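Local atomic coordinates of esterase (Pelagibacterium halotolerans, PDB entry 5DWD), a protein that probably hydrolyses carboxylic esters, as a carboxylesterase of the alpha/beta-hydrolase superfamily. Residues Q218-H222 with T223-D227; L33-S37 with G38-S42. All blocks are in the same frame, centred on the assembly; numbering follows the deposited sequence.

Interaction 1: Q218-H222 with T223-D227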
loop_
_atom_site.group_PDB
_atom_site.type_symbol
_atom_site.label_atom_id
_atom_site.label_comp_id
_atom_site.label_asym_id
_atom_site.label_seq_id
_atom_site.Cartn_x
_atom_site.Cartn_y
_atom_site.Cartn_z
ATOM N N GLN B 218 25.021 -4.152 11.279
ATOM C CA GLN B 218 26.069 -5.109 11.601
ATOM C C GLN B 218 26.842 -4.645 12.846
ATOM O O GLN B 218 27.193 -3.493 12.969
ATOM C CB GLN B 218 27.042 -5.224 10.403
ATOM N N GLY B 219 27.026 -5.560 13.759
ATOM C CA GLY B 219 27.819 -5.260 14.924
ATOM C C GLY B 219 27.166 -4.494 16.021
ATOM O O GLY B 219 27.842 -4.028 16.955
ATOM N N SER B 220 25.848 -4.421 15.963
ATOM C CA SER B 220 25.129 -3.701 16.955
ATOM C C SER B 220 24.076 -4.619 17.658
ATOM O O SER B 220 23.570 -5.537 17.020
ATOM C CB SER B 220 24.455 -2.520 16.236
ATOM O OG SER B 220 23.560 -1.814 17.092
ATOM N N GLY B 221 23.776 -4.311 18.941
ATOM C CA GLY B 221 22.854 -5.118 19.724
ATOM C C GLY B 221 21.489 -4.414 19.772
ATOM O O GLY B 221 20.981 -3.927 18.755
ATOM N N HIS B 222 20.891 -4.471 20.955
ATOM C CA HIS B 222 19.481 -4.070 21.182
ATOM C C HIS B 222 19.465 -2.568 21.413
ATOM O O HIS B 222 19.338 -2.060 22.532
ATOM C CB HIS B 222 18.811 -4.871 22.289
ATOM C CG HIS B 222 17.311 -4.807 22.287
ATOM N ND1 HIS B 222 16.580 -5.320 21.261
ATOM C CD2 HIS B 222 16.397 -4.275 23.178
ATOM C CE1 HIS B 222 15.285 -5.122 21.491
ATOM N NE2 HIS B 222 15.159 -4.519 22.651
ATOM N N THR B 223 19.583 -1.880 20.316
ATOM C CA THR B 223 19.596 -0.400 20.265
ATOM C C THR B 223 19.327 0.071 18.843
ATOM O O THR B 223 19.105 -0.758 17.963
ATOM C CB THR B 223 20.936 0.119 20.775
ATOM O OG1 THR B 223 20.866 1.508 20.968
ATOM C CG2 THR B 223 22.049 -0.252 19.817
ATOM N N ILE B 224 19.328 1.379 18.624
ATOM C CA ILE B 224 19.328 1.956 17.286
ATOM C C ILE B 224 20.759 2.457 16.994
ATOM O O ILE B 224 21.236 3.385 17.723
ATOM C CB ILE B 224 18.307 3.113 17.183
ATOM C CG1 ILE B 224 16.908 2.613 17.534
ATOM C CG2 ILE B 224 18.368 3.730 15.814
ATOM C CD1 ILE B 224 15.770 3.607 17.405
ATOM N N ALA B 225 21.404 1.765 16.078
ATOM C CA ALA B 225 22.813 2.020 15.649
ATOM C C ALA B 225 22.754 3.275 14.768
ATOM O O ALA B 225 21.732 3.591 14.151
ATOM C CB ALA B 225 23.401 0.861 14.908
ATOM N N GLN B 226 23.870 3.989 14.680
ATOM C CA GLN B 226 23.954 5.134 13.770
ATOM C C GLN B 226 23.538 4.778 12.346
ATOM O O GLN B 226 22.794 5.527 11.707
ATOM C CB GLN B 226 25.406 5.677 13.739
ATOM C CG GLN B 226 25.579 6.934 12.845
ATOM C CD GLN B 226 24.848 8.117 13.460
ATOM O OE1 GLN B 226 25.105 8.452 14.621
ATOM N NE2 GLN B 226 23.863 8.686 12.742
ATOM N N ASP B 227 23.982 3.659 11.840
ATOM C CA ASP B 227 23.569 3.288 10.515
ATOM C C ASP B 227 22.076 2.969 10.391
ATOM O O ASP B 227 21.519 3.222 9.334
ATOM C CB ASP B 227 24.355 2.155 9.945
ATOM C CG ASP B 227 24.129 0.882 10.667
ATOM O OD1 ASP B 227 24.842 0.696 11.643
ATOM O OD2 ASP B 227 23.246 0.071 10.306
HETATM O O HOH W 1 25.842 -1.144 13.342
HETATM O O HOH W 2 21.081 -2.245 16.410
#

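Interaction 2: L33-S37 with G38-S42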
loop_
_atom_site.group_PDB
_atom_site.type_symbol
_atom_site.label_atom_id
_atom_site.label_comp_id
_atom_site.label_asym_id
_atom_site.label_seq_id
_atom_site.Cartn_x
_atom_site.Cartn_y
_atom_site.Cartn_z
ATOM N N LEU B 33 6.289 17.083 20.131
ATOM C CA LEU B 33 7.058 18.202 19.483
ATOM C C LEU B 33 6.172 18.738 18.342
ATOM O O LEU B 33 5.812 18.051 17.423
ATOM C CB LEU B 33 8.377 17.751 18.896
ATOM C CG LEU B 33 9.245 17.020 19.885
ATOM C CD1 LEU B 33 10.481 16.507 19.197
ATOM C CD2 LEU B 33 9.604 17.769 21.131
ATOM N N PRO B 34 5.743 19.998 18.428
ATOM C CA PRO B 34 5.018 20.491 17.270
ATOM C C PRO B 34 5.920 20.737 16.059
ATOM O O PRO B 34 7.125 20.776 16.196
ATOM C CB PRO B 34 4.380 21.792 17.803
ATOM C CG PRO B 34 5.084 22.124 19.045
ATOM C CD PRO B 34 5.851 20.953 19.538
ATOM N N ALA B 35 5.366 20.843 14.864
ATOM C CA ALA B 35 6.117 21.031 13.643
ATOM C C ALA B 35 6.878 22.371 13.749
ATOM O O ALA B 35 6.298 23.354 14.194
ATOM C CB ALA B 35 5.182 21.054 12.462
ATOM N N VAL B 36 8.145 22.332 13.424
ATOM C CA VAL B 36 9.060 23.458 13.508
ATOM C C VAL B 36 8.489 24.618 12.721
ATOM O O VAL B 36 8.530 25.751 13.182
ATOM C CB VAL B 36 10.448 23.076 12.933
ATOM C CG1 VAL B 36 11.278 24.330 12.550
ATOM C CG2 VAL B 36 11.176 22.225 13.928
ATOM N N SER B 37 7.940 24.325 11.548
ATOM C CA SER B 37 7.372 25.325 10.665
ATOM C C SER B 37 6.110 26.023 11.199
ATOM O O SER B 37 5.681 27.031 10.633
ATOM C CB SER B 37 7.004 24.673 9.343
ATOM O OG SER B 37 5.792 23.908 9.473
ATOM N N GLY B 38 5.490 25.503 12.246
ATOM C CA GLY B 38 4.201 25.992 12.684
ATOM C C GLY B 38 2.940 25.356 12.112
ATOM O O GLY B 38 1.821 25.623 12.584
ATOM N N ALA B 39 3.037 24.532 11.085
ATOM C CA ALA B 39 1.798 23.883 10.593
ATOM C C ALA B 39 2.112 22.481 10.086
ATOM O O ALA B 39 2.737 22.300 9.022
ATOM C CB ALA B 39 1.143 24.706 9.514
ATOM N N ALA B 40 1.675 21.505 10.868
ATOM C CA ALA B 40 2.040 20.099 10.627
ATOM C C ALA B 40 1.318 19.569 9.414
ATOM O O ALA B 40 0.096 19.686 9.311
ATOM C CB ALA B 40 1.752 19.261 11.844
ATOM N N LYS B 41 2.092 19.000 8.522
ATOM C CA LYS B 41 1.619 18.334 7.315
ATOM C C LYS B 41 1.706 16.822 7.494
ATOM O O LYS B 41 1.044 16.052 6.767
ATOM C CB LYS B 41 2.496 18.735 6.111
ATOM C CG LYS B 41 2.350 20.194 5.612
ATOM C CD LYS B 41 3.458 20.469 4.587
ATOM C CE LYS B 41 3.058 21.372 3.432
ATOM N NZ LYS B 41 3.337 22.791 3.767
ATOM N N SER B 42 2.560 16.403 8.441
ATOM C CA SER B 42 2.701 14.964 8.719
ATOM C C SER B 42 2.896 14.742 10.241
ATOM O O SER B 42 3.196 15.684 11.020
ATOM C CB SER B 42 3.884 14.415 7.940
ATOM O OG SER B 42 5.027 15.271 8.089
#

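Interaction 1: Q218-H222 with T223-D227
With chi1 of Ser220 at 173°, OG swings out opposite the residue's own N and reaches the methyl carbons of two residues further along the loop: OG lies 3.5 Å from both Thr223 CG2 and Ala225 CB. At Thr223 a chi1 of -169° carries OG1 away from Ser220 and turns CG2 in towards it. The hydroxyl is not left to methyl groups alone, for it donates to a water 2.6 Å from OG; that water in turn donates to Gly221 O and Thr223 O, tying the limbs of the bend together. At its apex His222 is the centre of an inverse gamma turn, closed by a weak bond from Thr223 N to Gly221 O (2.9 Å, 134°). This is the loop between strand 212-217 and helix 226-239, where alpha/beta hydrolases carry the catalytic histidine; here His222 bonds Ser139 OG through NE2 and Asp190 OD2 through ND1, consistent with a Ser-His-Asp triad. Further along, Ala225 occupies the N-cap position of the helix, and a second water donates both to Gln218 O and to Asp227 OD1, each 2.7 Å away. Asp227 OD2 is held by His215 and Ser217 of the preceding strand.

Interaction 2: L33-S37 with G38-S42
A tight reversal at the protein surface, the contact of 33-37 with 38-42 is local turn packing in the loop that leads from the short edge strand 32-33 into strand 42-47 of the central sheet. Its first element is backbone: Gly38 N donates to Ala35 O (3.0 Å, 161°), closing a type I beta turn over Val36 and Ser37. Gly38 leaves the turn with positive phi, and at its backbone angles a beta carbon would collide with the carbonyl O of Ser37, which favours glycine here.

The second element is the Ser37 side chain. A chi1 of 76° tucks OG between the residue's own N and carbonyl carbon, and from there it faces the chain just beyond the turn: Ala39 N points almost straight at OG across 3.3 Å. The same oxygen is bonded to Asp70 OD1, so one hydroxyl links the reversal to the segment entering strand 71-74. In the alpha/beta-hydrolase sheet that strand lies between 32-33 and 42-47, and the loop therefore has to pass its start; backbone bonds from Ser37 to Pro69 and from Lys41 to Asp70 fasten it there.

Between the limbs, methyl groups do the packing. Ala35 CB points at the returning chain and rests against Ala40 CA at 3.8 Å, while the two methyls, Ala35 CB and Ala40 CB, are 3.9 Å apart. Beyond, the Ala40 methyl touches Leu128, while Val36, directed away from the returning limb, lies on Arg65 of helix 54-65.

Two loops of one alpha/beta-hydrolase domain illustrate how connections beside the same sheet can differ: one carries a probable triad residue, the other is a surface turn joining two strands. Interaction 1 follows strand 212-217 and interaction 2 follows strand 32-33, the outermost strands of the sheet within this chain. Their centres lie about 29 Å apart and their nearest atoms about 14 Å, without touching. In interaction 1 the His222 side chain comes to about 5 Å from a bound polyether, probably taken up from the crystallisation liquor, in a pocket that includes Tyr50, Met143 and Val192. Interaction 2 holds none of the residues of the probable triad or of the polyether pocket.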